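Local coordinates for protein lactaldehyde dehydrogenase (Methanocaldococcus jannaschii, PDB 3PQA) that oxidises lactaldehyde to lactate, preferring NAD over NADP, in the biosynthesis of coenzyme F420, at residues B[113-118]-B[124-129]; B[57-62]-B[108-113]; B[41-46]-B[158-163]; B[431-436]-B[447-452]. All blocks are in the same frame, centred on the assembly; numbering follows the deposited sequence. Where two conformers were deposited one is given.

Starting at the N terminus, residues 41-46 come first and wait longest for their partner: interaction 3 closes only at 158-163, where helix 33-44 meets strand 160-165. Inside that span two smaller loops close in series. Interaction 2 brings helix 55-71 against the end of helix 88-111, and at Arg113 the chain passes directly into interaction 1, the hairpin of strands 114-117 and 122-138. The latter strand neighbours 160-165, so interactions 1 and 3 share a sheet. Interaction 4 follows later as a short loop near the C terminus; its helix touches Tyr108 of interaction 2 and holds Arg128 of interaction 1 through Glu452. No loops cross.

Interaction 1: residues B[113-118]-B[124-129]; sequences RDEVIP and IFTRRE
Strands 114-117 and 124-129 run antiparallel, at 164° and 4.6 Å between their axes, as the arms of a beta hairpin. Val116 and Phe125 form a non-hydrogen-bonded pair. Beyond it Ile117 N donates to Ile124 O (2.8 Å), and a water joins Ile117 O back to Ile124 N. Toward the other end Thr126 N reaches Glu115 O at 3.0 Å, but Glu115 N bonds to a side chain: Thr126 OG1, 3.0 Å away and almost straight at 177°. A chi1 of 60° sets that hydroxyl between Thr126's own N and carbonyl carbon, facing the opposite strand, while CG2 lies 3.8 Å from Glu115 CG. A valine in place of Thr126 would probably leave Glu115 N without its acceptor. Asp114 adopts two conformations; in one, OD1 sits 3.6 Å from Arg128 NH1, well out of the guanidinium plane, a doubtful attraction of charges with no N-H aimed at it. Arg128 NE is held by Glu452. Strand 455-463 bonds to 124-129 through Phe125 and Ile460, while 114-117 pairs with a strand of the second subunit, carrying the sheet across the interface.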
loop_
_atom_site.group_PDB
_atom_site.type_symbol
_atom_site.label_atom_id
_atom_site.label_comp_id
_atom_site.label_asym_id
_atom_site.label_seq_id
_atom_site.Cartn_x
_atom_site.Cartn_y
_atom_site.Cartn_z
ATOM N N ARG B 113 -1.881 3.849 7.538
ATOM C CA ARG B 113 -3.048 3.829 6.667
ATOM C C ARG B 113 -3.941 2.598 6.849
ATOM O O ARG B 113 -3.456 1.481 7.011
ATOM C CB ARG B 113 -2.595 3.925 5.195
ATOM C CG ARG B 113 -1.858 5.207 4.836
ATOM C CD ARG B 113 -2.771 6.414 4.952
ATOM N NE ARG B 113 -2.373 7.505 4.062
ATOM C CZ ARG B 113 -1.569 8.513 4.397
ATOM N NH1 ARG B 113 -1.044 8.590 5.622
ATOM N NH2 ARG B 113 -1.287 9.455 3.501
ATOM N N ASP B 114 -5.247 2.826 6.825
ATOM C CA ASP B 114 -6.225 1.753 6.723
ATOM C C ASP B 114 -6.714 1.724 5.274
ATOM O O ASP B 114 -6.317 2.576 4.468
ATOM C CB ASP B 114 -7.384 1.979 7.691
ATOM C CG ASP B 114 -6.959 1.877 9.141
ATOM O OD1 ASP B 114 -6.220 0.932 9.474
ATOM O OD2 ASP B 114 -7.367 2.739 9.946
ATOM N N GLU B 115 -7.558 0.757 4.935
ATOM C CA GLU B 115 -7.992 0.598 3.539
ATOM C C GLU B 115 -9.501 0.579 3.367
ATOM O O GLU B 115 -10.254 0.321 4.319
ATOM C CB GLU B 115 -7.410 -0.688 2.949
ATOM C CG GLU B 115 -7.895 -1.957 3.674
ATOM C CD GLU B 115 -7.330 -3.248 3.092
ATOM O OE1 GLU B 115 -6.836 -3.246 1.930
ATOM O OE2 GLU B 115 -7.379 -4.276 3.817
ATOM N N VAL B 116 -9.928 0.859 2.138
ATOM C CA VAL B 116 -11.320 0.743 1.716
ATOM C C VAL B 116 -11.385 -0.323 0.616
ATOM O O VAL B 116 -10.544 -0.328 -0.293
ATOM C CB VAL B 116 -11.836 2.083 1.145
ATOM C CG1 VAL B 116 -13.287 1.965 0.678
ATOM C CG2 VAL B 116 -11.661 3.212 2.165
ATOM N N ILE B 117 -12.332 -1.250 0.731
ATOM C CA ILE B 117 -12.485 -2.323 -0.261
ATOM C C ILE B 117 -13.727 -2.075 -1.124
ATOM O O ILE B 117 -14.807 -1.808 -0.588
ATOM C CB ILE B 117 -12.578 -3.708 0.413
ATOM C CG1 ILE B 117 -11.417 -3.870 1.410
ATOM C CG2 ILE B 117 -12.697 -4.845 -0.649
ATOM C CD1 ILE B 117 -10.866 -5.201 1.539
ATOM N N PRO B 118 -13.587 -2.179 -2.462
ATOM C CA PRO B 118 -14.719 -1.913 -3.345
ATOM C C PRO B 118 -15.890 -2.820 -3.057
ATOM O O PRO B 118 -15.704 -4.006 -2.728
ATOM C CB PRO B 118 -14.164 -2.226 -4.743
ATOM C CG PRO B 118 -12.711 -2.034 -4.611
ATOM C CD PRO B 118 -12.390 -2.569 -3.232
ATOM N N ILE B 124 -16.939 -0.544 2.597
ATOM C CA ILE B 124 -16.179 -1.471 3.435
ATOM C C ILE B 124 -14.815 -0.894 3.760
ATOM O O ILE B 124 -14.028 -0.604 2.862
ATOM C CB ILE B 124 -16.028 -2.873 2.788
ATOM C CG1 ILE B 124 -17.414 -3.480 2.498
ATOM C CG2 ILE B 124 -15.156 -3.762 3.683
ATOM C CD1 ILE B 124 -17.410 -4.836 1.806
ATOM N N PHE B 125 -14.520 -0.706 5.047
ATOM C CA PHE B 125 -13.216 -0.170 5.399
ATOM C C PHE B 125 -12.665 -0.817 6.664
ATOM O O PHE B 125 -13.409 -1.440 7.418
ATOM C CB PHE B 125 -13.240 1.372 5.496
ATOM C CG PHE B 125 -14.069 1.906 6.631
ATOM C CD1 PHE B 125 -15.459 2.020 6.517
ATOM C CD2 PHE B 125 -13.454 2.309 7.813
ATOM C CE1 PHE B 125 -16.229 2.511 7.580
ATOM C CE2 PHE B 125 -14.213 2.806 8.872
ATOM C CZ PHE B 125 -15.600 2.911 8.753
ATOM N N THR B 126 -11.369 -0.668 6.878
ATOM C CA THR B 126 -10.715 -1.274 8.040
ATOM C C THR B 126 -10.340 -0.224 9.078
ATOM O O THR B 126 -10.243 0.961 8.779
ATOM C CB THR B 126 -9.449 -2.057 7.639
ATOM O OG1 THR B 126 -8.495 -1.169 7.013
ATOM C CG2 THR B 126 -9.798 -3.185 6.676
ATOM N N ARG B 127 -10.150 -0.685 10.312
ATOM C CA ARG B 127 -9.743 0.148 11.428
ATOM C C ARG B 127 -8.851 -0.743 12.282
ATOM O O ARG B 127 -9.195 -1.901 12.512
ATOM C CB ARG B 127 -10.986 0.600 12.194
ATOM C CG ARG B 127 -10.758 1.257 13.539
ATOM C CD ARG B 127 -12.105 1.687 14.132
ATOM N NE ARG B 127 -11.985 2.146 15.519
ATOM C CZ ARG B 127 -11.663 3.385 15.873
ATOM N NH1 ARG B 127 -11.415 4.309 14.944
ATOM N NH2 ARG B 127 -11.576 3.707 17.156
ATOM N N ARG B 128 -7.699 -0.231 12.703
ATOM C CA ARG B 128 -6.816 -0.973 13.599
ATOM C C ARG B 128 -7.185 -0.560 15.033
ATOM O O ARG B 128 -7.417 0.616 15.294
ATOM C CB ARG B 128 -5.329 -0.678 13.305
ATOM C CG ARG B 128 -4.772 -1.071 11.914
ATOM C CD ARG B 128 -4.966 -2.530 11.574
ATOM N NE ARG B 128 -4.240 -3.025 10.389
ATOM C CZ ARG B 128 -4.674 -3.056 9.120
ATOM N NH1 ARG B 128 -5.846 -2.537 8.740
ATOM N NH2 ARG B 128 -3.896 -3.611 8.193
ATOM N N GLU B 129 -7.280 -1.531 15.938
ATOM C CA GLU B 129 -7.547 -1.264 17.362
ATOM C C GLU B 129 -6.543 -2.017 18.229
ATOM O O GLU B 129 -6.004 -3.025 17.792
ATOM C CB GLU B 129 -8.978 -1.668 17.733
ATOM C CG GLU B 129 -10.039 -0.868 16.963
ATOM C CD GLU B 129 -11.461 -1.103 17.433
ATOM O OE1 GLU B 129 -11.704 -2.083 18.171
ATOM O OE2 GLU B 129 -12.338 -0.313 17.026
HETATM O O HOH W 1 -10.055 3.462 10.115
HETATM O O HOH W 2 -7.109 2.989 12.329
HETATM O O HOH W 3 -6.327 -4.484 6.179
HETATM O O HOH W 4 -16.499 0.168 -0.264
#

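Interaction 2: residues B[57-62]-B[108-113]; sequences KRYNIL and YVKEHR
Lys110 lays the end of its chain over the ring of Tyr59, where helix 55-71 packs against the C-terminal end of helix 88-111 in a helix-helix contact. CE lies on the ring face, displaced toward the rim and 3.4 Å from Tyr59 CG, a CH-pi contact. Beyond it NZ stands almost on the ring normal, 7° off and 4.2 Å from the centroid, completing a cation-pi pair. Tyr59 CG, anti to the backbone N (chi1 172°), carries the ring toward Lys110, and a chi2 of 89° turns its face to the lysine. With an alanine in place of Tyr59, the Lys110 ammonium would probably lose its aromatic partner and a gap would open beneath CE.

Val109 divides its two methyls between Arg58 and Leu62. CG1 sits over one face of the Arg58 guanidinium, off toward its rim, and 4.0 Å from Arg58 CB; CG2 meets Leu62 CD1 at 3.7 Å. Arg58 spends NH2 on Ala156 O, a bond that limits its turning while one face packs on the valine. Leu62 continues the apolar layer onto Phe102, Ala105 and Ala106 of the same helix 88-111 and onto Ile155 of helix 145-156.

His112 is the first residue to leave the helical path, and there Arg113 folds back: its NH1 donates to Glu111 O at 2.8 Å and to Glu111 OE1 at 3.0 Å, the latter a salt bridge in the guanidinium plane.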
loop_
_atom_site.group_PDB
_atom_site.type_symbol
_atom_site.label_atom_id
_atom_site.label_comp_id
_atom_site.label_asym_id
_atom_site.label_seq_id
_atom_site.Cartn_x
_atom_site.Cartn_y
_atom_site.Cartn_z
ATOM N N LYS B 57 -2.424 13.085 21.386
ATOM C CA LYS B 57 -1.858 12.729 22.693
ATOM C C LYS B 57 -0.758 11.659 22.591
ATOM O O LYS B 57 0.335 11.831 23.143
ATOM C CB LYS B 57 -2.952 12.294 23.665
ATOM C CG LYS B 57 -2.462 12.261 25.107
ATOM C CD LYS B 57 -3.539 12.696 26.083
ATOM C CE LYS B 57 -3.702 14.206 26.128
ATOM N NZ LYS B 57 -4.418 14.578 27.381
ATOM N N ARG B 58 -1.039 10.573 21.869
ATOM C CA ARG B 58 -0.022 9.551 21.602
ATOM C C ARG B 58 1.219 10.133 20.931
ATOM O O ARG B 58 2.352 9.839 21.343
ATOM C CB ARG B 58 -0.604 8.401 20.773
ATOM C CG ARG B 58 -1.425 7.414 21.579
ATOM C CD ARG B 58 -2.150 6.451 20.664
ATOM N NE ARG B 58 -3.366 7.039 20.099
ATOM C CZ ARG B 58 -4.051 6.529 19.080
ATOM N NH1 ARG B 58 -5.165 7.131 18.665
ATOM N NH2 ARG B 58 -3.634 5.418 18.476
ATOM N N TYR B 59 1.000 10.956 19.902
ATOM C CA TYR B 59 2.087 11.615 19.195
ATOM C C TYR B 59 2.929 12.427 20.191
ATOM O O TYR B 59 4.162 12.301 20.227
ATOM C CB TYR B 59 1.521 12.507 18.079
ATOM C CG TYR B 59 2.553 13.382 17.409
ATOM C CD1 TYR B 59 3.267 12.931 16.303
ATOM C CD2 TYR B 59 2.805 14.673 17.878
ATOM C CE1 TYR B 59 4.229 13.744 15.687
ATOM C CE2 TYR B 59 3.751 15.490 17.272
ATOM C CZ TYR B 59 4.457 15.020 16.179
ATOM O OH TYR B 59 5.405 15.830 15.598
ATOM N N ASN B 60 2.255 13.250 20.990
ATOM C CA ASN B 60 2.952 14.104 21.951
ATOM C C ASN B 60 3.773 13.322 22.959
ATOM O O ASN B 60 4.923 13.689 23.247
ATOM C CB ASN B 60 1.969 15.029 22.675
ATOM C CG ASN B 60 1.470 16.152 21.784
ATOM O OD1 ASN B 60 2.106 16.488 20.782
ATOM N ND2 ASN B 60 0.320 16.738 22.143
ATOM N N ILE B 61 3.191 12.242 23.483
ATOM C CA ILE B 61 3.867 11.379 24.466
ATOM C C ILE B 61 5.112 10.761 23.850
ATOM O O ILE B 61 6.195 10.787 24.439
ATOM C CB ILE B 61 2.939 10.268 24.991
ATOM C CG1 ILE B 61 1.870 10.856 25.911
ATOM C CG2 ILE B 61 3.746 9.193 25.741
ATOM C CD1 ILE B 61 0.706 9.920 26.143
ATOM N N LEU B 62 4.962 10.229 22.637
ATOM C CA LEU B 62 6.101 9.608 21.944
ATOM C C LEU B 62 7.233 10.630 21.670
ATOM O O LEU B 62 8.411 10.347 21.910
ATOM C CB LEU B 62 5.634 8.903 20.659
ATOM C CG LEU B 62 4.753 7.674 20.961
ATOM C CD1 LEU B 62 3.970 7.208 19.732
ATOM C CD2 LEU B 62 5.562 6.508 21.566
ATOM N N TYR B 108 4.166 7.423 12.673
ATOM C CA TYR B 108 3.192 6.397 12.288
ATOM C C TYR B 108 1.828 6.471 13.008
ATOM O O TYR B 108 0.813 6.025 12.449
ATOM C CB TYR B 108 3.811 4.996 12.307
ATOM C CG TYR B 108 4.547 4.700 11.010
ATOM C CD1 TYR B 108 3.842 4.570 9.802
ATOM C CD2 TYR B 108 5.936 4.570 10.985
ATOM C CE1 TYR B 108 4.510 4.308 8.589
ATOM C CE2 TYR B 108 6.622 4.310 9.780
ATOM C CZ TYR B 108 5.887 4.178 8.590
ATOM O OH TYR B 108 6.557 3.927 7.418
ATOM N N VAL B 109 1.772 7.060 14.203
ATOM C CA VAL B 109 0.453 7.281 14.820
ATOM C C VAL B 109 -0.385 8.175 13.906
ATOM O O VAL B 109 -1.596 7.993 13.757
ATOM C CB VAL B 109 0.503 7.937 16.234
ATOM C CG1 VAL B 109 -0.930 8.069 16.782
ATOM C CG2 VAL B 109 1.292 7.115 17.170
ATOM N N LYS B 110 0.298 9.121 13.270
ATOM C CA LYS B 110 -0.357 10.078 12.395
ATOM C C LYS B 110 -0.546 9.560 10.972
ATOM O O LYS B 110 -1.531 9.908 10.328
ATOM C CB LYS B 110 0.404 11.404 12.376
ATOM C CG LYS B 110 0.233 12.196 13.665
ATOM C CD LYS B 110 0.782 13.595 13.559
ATOM C CE LYS B 110 0.523 14.347 14.857
ATOM N NZ LYS B 110 0.312 15.799 14.654
ATOM N N GLU B 111 0.377 8.725 10.504
ATOM C CA GLU B 111 0.419 8.342 9.092
ATOM C C GLU B 111 -0.027 6.939 8.723
ATOM O O GLU B 111 -0.233 6.675 7.541
ATOM C CB GLU B 111 1.826 8.570 8.521
ATOM C CG GLU B 111 2.246 10.036 8.489
ATOM C CD GLU B 111 1.286 10.892 7.678
ATOM O OE1 GLU B 111 1.066 10.565 6.498
ATOM O OE2 GLU B 111 0.752 11.876 8.218
ATOM N N HIS B 112 -0.141 6.025 9.690
ATOM C CA HIS B 112 -0.513 4.643 9.376
ATOM C C HIS B 112 -1.825 4.641 8.597
ATOM O O HIS B 112 -2.761 5.346 8.955
ATOM C CB HIS B 112 -0.640 3.773 10.634
ATOM C CG HIS B 112 -1.690 2.709 10.521
ATOM N ND1 HIS B 112 -2.978 2.883 10.982
ATOM C CD2 HIS B 112 -1.656 1.480 9.954
ATOM C CE1 HIS B 112 -3.687 1.800 10.723
ATOM N NE2 HIS B 112 -2.907 0.932 10.100
ATOM N N ARG B 113 -1.881 3.849 7.538
ATOM C CA ARG B 113 -3.048 3.829 6.667
ATOM C C ARG B 113 -3.941 2.598 6.849
ATOM O O ARG B 113 -3.456 1.481 7.011
ATOM C CB ARG B 113 -2.595 3.925 5.195
ATOM C CG ARG B 113 -1.858 5.207 4.836
ATOM C CD ARG B 113 -2.771 6.414 4.952
ATOM N NE ARG B 113 -2.373 7.505 4.062
ATOM C CZ ARG B 113 -1.569 8.513 4.397
ATOM N NH1 ARG B 113 -1.044 8.590 5.622
ATOM N NH2 ARG B 113 -1.287 9.455 3.501
#

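Interaction 3: residues B[41-46]-B[158-163]; sequences DTAEKY and GNVIVH
Strand 160-165, one of the parallel strands of the Rossmann-like sheet that in aldehyde dehydrogenases belongs to the cofactor-binding domain, meets helix 33-44 here: Ala43, near the C-terminal end of the helix, packs on Val160 and Val162. The side chains meet through carbon alone. Ala43 CB makes both contacts: it presses on Val160 CG1 at 3.4 Å, tighter than usual for two carbons, and reaches Val162 CG1 at 3.9 Å. Val160 CG1 also lies 3.5 Å from Ala43 O, and its CG2 turns to the next part of the chain, meeting Tyr46 O at 3.5 Å and Tyr46 CB at 4.2 Å. This division follows from chi1 of 169°, which sets CG1 anti to the backbone N and CG2 anti to the carbonyl carbon. Tyr46 is placed for the meeting by a backbone bond from its N to Ala43 O (2.9 Å), and it stands at the N-cap position of the next helix, 47-51.

The strand alternates: Val160 and Val162 point at helix 33-44, whereas Ile161 points away, onto Ala154 and Ile155 of helix 145-156. That helix ends in a Schellman motif whose C-prime residue is Gly158. In the sheet, strand 160-165 runs between 122-138, bonded through Val134 and Ala136, and 194-196, whose Asn195 also touches Ala43.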
loop_
_atom_site.group_PDB
_atom_site.type_symbol
_atom_site.label_atom_id
_atom_site.label_comp_id
_atom_site.label_asym_id
_atom_site.label_seq_id
_atom_site.Cartn_x
_atom_site.Cartn_y
_atom_site.Cartn_z
ATOM N N ASP B 41 -3.521 -6.861 36.866
ATOM C CA ASP B 41 -4.908 -6.511 37.221
ATOM C C ASP B 41 -5.130 -5.024 37.137
ATOM O O ASP B 41 -6.149 -4.572 36.620
ATOM C CB ASP B 41 -5.245 -6.957 38.644
ATOM C CG ASP B 41 -5.384 -8.448 38.769
ATOM O OD1 ASP B 41 -5.612 -9.116 37.739
ATOM O OD2 ASP B 41 -5.264 -8.959 39.907
ATOM N N THR B 42 -4.178 -4.265 37.676
ATOM C CA THR B 42 -4.234 -2.803 37.627
ATOM C C THR B 42 -4.104 -2.237 36.207
ATOM O O THR B 42 -4.890 -1.367 35.825
ATOM C CB THR B 42 -3.239 -2.167 38.633
ATOM O OG1 THR B 42 -3.554 -2.629 39.947
ATOM C CG2 THR B 42 -3.355 -0.663 38.634
ATOM N N ALA B 43 -3.157 -2.758 35.417
ATOM C CA ALA B 43 -3.019 -2.415 33.999
ATOM C C ALA B 43 -4.331 -2.610 33.230
ATOM O O ALA B 43 -4.711 -1.768 32.398
ATOM C CB ALA B 43 -1.884 -3.246 33.360
ATOM N N GLU B 44 -5.030 -3.705 33.538
ATOM C CA GLU B 44 -6.312 -4.035 32.913
ATOM C C GLU B 44 -7.307 -2.876 33.055
ATOM O O GLU B 44 -8.097 -2.601 32.141
ATOM C CB GLU B 44 -6.896 -5.316 33.535
ATOM C CG GLU B 44 -8.163 -5.855 32.855
ATOM C CD GLU B 44 -8.859 -6.947 33.659
ATOM O OE1 GLU B 44 -8.574 -7.081 34.864
ATOM O OE2 GLU B 44 -9.702 -7.675 33.093
ATOM N N LYS B 45 -7.263 -2.209 34.213
ATOM C CA LYS B 45 -8.188 -1.124 34.531
ATOM C C LYS B 45 -7.980 0.092 33.638
ATOM O O LYS B 45 -8.872 0.924 33.526
ATOM C CB LYS B 45 -8.077 -0.714 36.008
ATOM C CG LYS B 45 -8.521 -1.800 36.975
ATOM C CD LYS B 45 -8.316 -1.404 38.432
ATOM C CE LYS B 45 -8.643 -2.577 39.358
ATOM N NZ LYS B 45 -8.446 -2.221 40.792
ATOM N N TYR B 46 -6.817 0.178 32.984
ATOM C CA TYR B 46 -6.521 1.336 32.139
ATOM C C TYR B 46 -6.601 1.072 30.642
ATOM O O TYR B 46 -6.222 1.935 29.841
ATOM C CB TYR B 46 -5.155 1.909 32.494
ATOM C CG TYR B 46 -5.125 2.490 33.880
ATOM C CD1 TYR B 46 -5.747 3.709 34.162
ATOM C CD2 TYR B 46 -4.490 1.816 34.908
ATOM C CE1 TYR B 46 -5.723 4.234 35.456
ATOM C CE2 TYR B 46 -4.450 2.329 36.191
ATOM C CZ TYR B 46 -5.058 3.532 36.458
ATOM O OH TYR B 46 -5.003 4.010 37.743
ATOM N N GLY B 158 -2.313 2.168 21.067
ATOM C CA GLY B 158 -3.330 2.294 22.132
ATOM C C GLY B 158 -3.404 1.158 23.137
ATOM O O GLY B 158 -4.453 0.929 23.737
ATOM N N ASN B 159 -2.281 0.475 23.332
ATOM C CA ASN B 159 -2.166 -0.634 24.264
ATOM C C ASN B 159 -1.654 -0.206 25.622
ATOM O O ASN B 159 -0.834 0.689 25.723
ATOM C CB ASN B 159 -1.198 -1.675 23.725
ATOM C CG ASN B 159 -1.686 -2.310 22.457
ATOM O OD1 ASN B 159 -2.604 -3.121 22.479
ATOM N ND2 ASN B 159 -1.071 -1.954 21.342
ATOM N N VAL B 160 -2.144 -0.875 26.663
ATOM C CA VAL B 160 -1.512 -0.852 27.971
ATOM C C VAL B 160 -0.303 -1.795 27.913
ATOM O O VAL B 160 -0.338 -2.811 27.215
ATOM C CB VAL B 160 -2.525 -1.310 29.040
ATOM C CG1 VAL B 160 -1.846 -1.552 30.382
ATOM C CG2 VAL B 160 -3.628 -0.254 29.177
ATOM N N ILE B 161 0.753 -1.461 28.652
ATOM C CA ILE B 161 1.980 -2.253 28.641
ATOM C C ILE B 161 2.396 -2.771 30.035
ATOM O O ILE B 161 2.410 -2.009 31.004
ATOM C CB ILE B 161 3.135 -1.422 28.088
ATOM C CG1 ILE B 161 2.787 -0.867 26.705
ATOM C CG2 ILE B 161 4.429 -2.258 28.044
ATOM C CD1 ILE B 161 3.648 0.345 26.315
ATOM N N VAL B 162 2.722 -4.062 30.115
ATOM C CA VAL B 162 3.481 -4.603 31.250
ATOM C C VAL B 162 4.810 -5.106 30.705
ATOM O O VAL B 162 4.854 -5.877 29.732
ATOM C CB VAL B 162 2.715 -5.686 32.041
ATOM C CG1 VAL B 162 1.492 -5.061 32.747
ATOM C CG2 VAL B 162 2.286 -6.848 31.153
ATOM N N HIS B 163 5.892 -4.623 31.298
ATOM C CA HIS B 163 7.200 -4.746 30.676
ATOM C C HIS B 163 8.193 -5.314 31.669
ATOM O O HIS B 163 8.472 -4.673 32.687
ATOM C CB HIS B 163 7.637 -3.354 30.199
ATOM C CG HIS B 163 9.055 -3.285 29.717
ATOM N ND1 HIS B 163 9.749 -2.099 29.646
ATOM C CD2 HIS B 163 9.910 -4.246 29.287
ATOM C CE1 HIS B 163 10.970 -2.329 29.189
ATOM N NE2 HIS B 163 11.088 -3.624 28.954
#

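Interaction 4: residues B[431-436]-B[447-452]; sequences NMPFGG and VKYAME
The ring of Tyr449 has Pro433 on one face, its own neighbour Lys448 on the other and a carbonyl at its edge. Pro433 CB stands 3.6 Å from the ring centroid, 3° off the normal, a CH-pi contact over the centre. The proline extends from there across the phenol, with Pro433 CD 3.5 Å from Tyr449 OH and Pro433 N 3.4 Å from Tyr449 CE2. Lys448 CB backs the opposite face toward the rim, while Asn431 O approaches CE2 in the ring plane at 3.8 Å. A chi1 of -53° leans the ring from helix 447-453 toward the loop. That loop carries the Pro-Phe-Gly-Gly sequence characteristic of aldehyde dehydrogenases, and its Phe434 rests on Cys275, the catalytic cysteine by similarity. Side chain to side chain, Tyr449 lies about 8 Å from Glu241, also an active-site residue by similarity. The phenol oxygen is bonded to Glu115 of the third subunit and Arg113 of the fourth, while Ile117 of the third packs on both Pro433 and Tyr449.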
loop_
_atom_site.group_PDB
_atom_site.type_symbol
_atom_site.label_atom_id
_atom_site.label_comp_id
_atom_site.label_asym_id
_atom_site.label_seq_id
_atom_site.Cartn_x
_atom_site.Cartn_y
_atom_site.Cartn_z
ATOM N N ASN B 431 14.225 0.988 10.385
ATOM C CA ASN B 431 12.899 1.068 9.721
ATOM C C ASN B 431 12.538 -0.096 8.780
ATOM O O ASN B 431 11.492 -0.059 8.119
ATOM C CB ASN B 431 12.697 2.418 9.003
ATOM C CG ASN B 431 13.476 2.517 7.709
ATOM O OD1 ASN B 431 14.437 1.796 7.500
ATOM N ND2 ASN B 431 13.077 3.455 6.841
ATOM N N MET B 432 13.384 -1.135 8.743
ATOM C CA MET B 432 13.115 -2.297 7.878
ATOM C C MET B 432 12.352 -3.375 8.658
ATOM O O MET B 432 12.492 -3.434 9.874
ATOM C CB MET B 432 14.439 -2.851 7.304
ATOM C CG MET B 432 15.215 -3.812 8.214
ATOM S SD MET B 432 16.831 -4.308 7.472
ATOM C CE MET B 432 17.094 -5.808 8.451
ATOM N N PRO B 433 11.544 -4.212 7.969
ATOM C CA PRO B 433 10.929 -5.311 8.742
ATOM C C PRO B 433 12.031 -6.261 9.167
ATOM O O PRO B 433 12.905 -6.588 8.364
ATOM C CB PRO B 433 9.961 -5.968 7.749
ATOM C CG PRO B 433 10.466 -5.583 6.386
ATOM C CD PRO B 433 11.142 -4.229 6.552
ATOM N N PHE B 434 12.022 -6.661 10.434
ATOM C CA PHE B 434 13.150 -7.398 10.988
ATOM C C PHE B 434 12.689 -8.618 11.772
ATOM O O PHE B 434 11.844 -8.514 12.654
ATOM C CB PHE B 434 13.968 -6.480 11.915
ATOM C CG PHE B 434 15.054 -7.199 12.679
ATOM C CD1 PHE B 434 16.147 -7.734 12.009
ATOM C CD2 PHE B 434 14.972 -7.346 14.069
ATOM C CE1 PHE B 434 17.159 -8.410 12.725
ATOM C CE2 PHE B 434 15.973 -8.013 14.790
ATOM C CZ PHE B 434 17.063 -8.545 14.117
ATOM N N GLY B 435 13.256 -9.774 11.456
ATOM C CA GLY B 435 12.918 -10.965 12.223
ATOM C C GLY B 435 13.365 -12.251 11.574
ATOM O O GLY B 435 14.021 -12.222 10.538
ATOM N N GLY B 436 13.016 -13.377 12.196
ATOM C CA GLY B 436 13.572 -14.687 11.806
ATOM C C GLY B 436 12.541 -15.728 11.394
ATOM O O GLY B 436 11.352 -15.595 11.714
ATOM N N VAL B 447 9.118 -0.377 13.760
ATOM C CA VAL B 447 7.920 0.287 14.321
ATOM C C VAL B 447 6.637 0.002 13.548
ATOM O O VAL B 447 5.635 -0.440 14.128
ATOM C CB VAL B 447 8.182 1.810 14.543
ATOM C CG1 VAL B 447 6.903 2.598 14.791
ATOM C CG2 VAL B 447 9.170 1.975 15.717
ATOM N N LYS B 448 6.671 0.191 12.232
ATOM C CA LYS B 448 5.466 0.046 11.418
ATOM C C LYS B 448 4.928 -1.388 11.484
ATOM O O LYS B 448 3.712 -1.607 11.557
ATOM C CB LYS B 448 5.778 0.440 9.972
ATOM C CG LYS B 448 4.564 0.476 9.070
ATOM C CD LYS B 448 4.981 0.664 7.627
ATOM C CE LYS B 448 3.725 0.763 6.754
ATOM N NZ LYS B 448 4.017 0.914 5.309
ATOM N N TYR B 449 5.857 -2.342 11.502
ATOM C CA TYR B 449 5.525 -3.761 11.494
ATOM C C TYR B 449 5.049 -4.218 12.860
ATOM O O TYR B 449 4.081 -4.966 12.941
ATOM C CB TYR B 449 6.733 -4.575 10.999
ATOM C CG TYR B 449 7.185 -4.004 9.666
ATOM C CD1 TYR B 449 6.517 -4.339 8.498
ATOM C CD2 TYR B 449 8.220 -3.059 9.596
ATOM C CE1 TYR B 449 6.896 -3.777 7.271
ATOM C CE2 TYR B 449 8.602 -2.495 8.375
ATOM C CZ TYR B 449 7.930 -2.864 7.232
ATOM O OH TYR B 449 8.289 -2.293 6.036
ATOM N N ALA B 450 5.704 -3.736 13.921
ATOM C CA ALA B 450 5.272 -4.064 15.285
ATOM C C ALA B 450 3.874 -3.498 15.558
ATOM O O ALA B 450 3.055 -4.147 16.227
ATOM C CB ALA B 450 6.269 -3.534 16.299
ATOM N N MET B 451 3.588 -2.307 15.035
ATOM C CA MET B 451 2.270 -1.696 15.218
ATOM C C MET B 451 1.180 -2.613 14.654
ATOM O O MET B 451 0.132 -2.826 15.289
ATOM C CB MET B 451 2.194 -0.298 14.594
ATOM C CG MET B 451 2.950 0.785 15.366
ATOM S SD MET B 451 3.016 2.403 14.497
ATOM C CE MET B 451 1.257 2.914 14.454
ATOM N N GLU B 452 1.452 -3.189 13.484
ATOM C CA GLU B 452 0.515 -4.135 12.900
ATOM C C GLU B 452 0.298 -5.391 13.763
ATOM O O GLU B 452 -0.842 -5.863 13.874
ATOM C CB GLU B 452 0.904 -4.504 11.459
ATOM C CG GLU B 452 -0.124 -5.396 10.745
ATOM C CD GLU B 452 -1.477 -4.710 10.510
ATOM O OE1 GLU B 452 -1.581 -3.472 10.688
ATOM O OE2 GLU B 452 -2.459 -5.398 10.142
#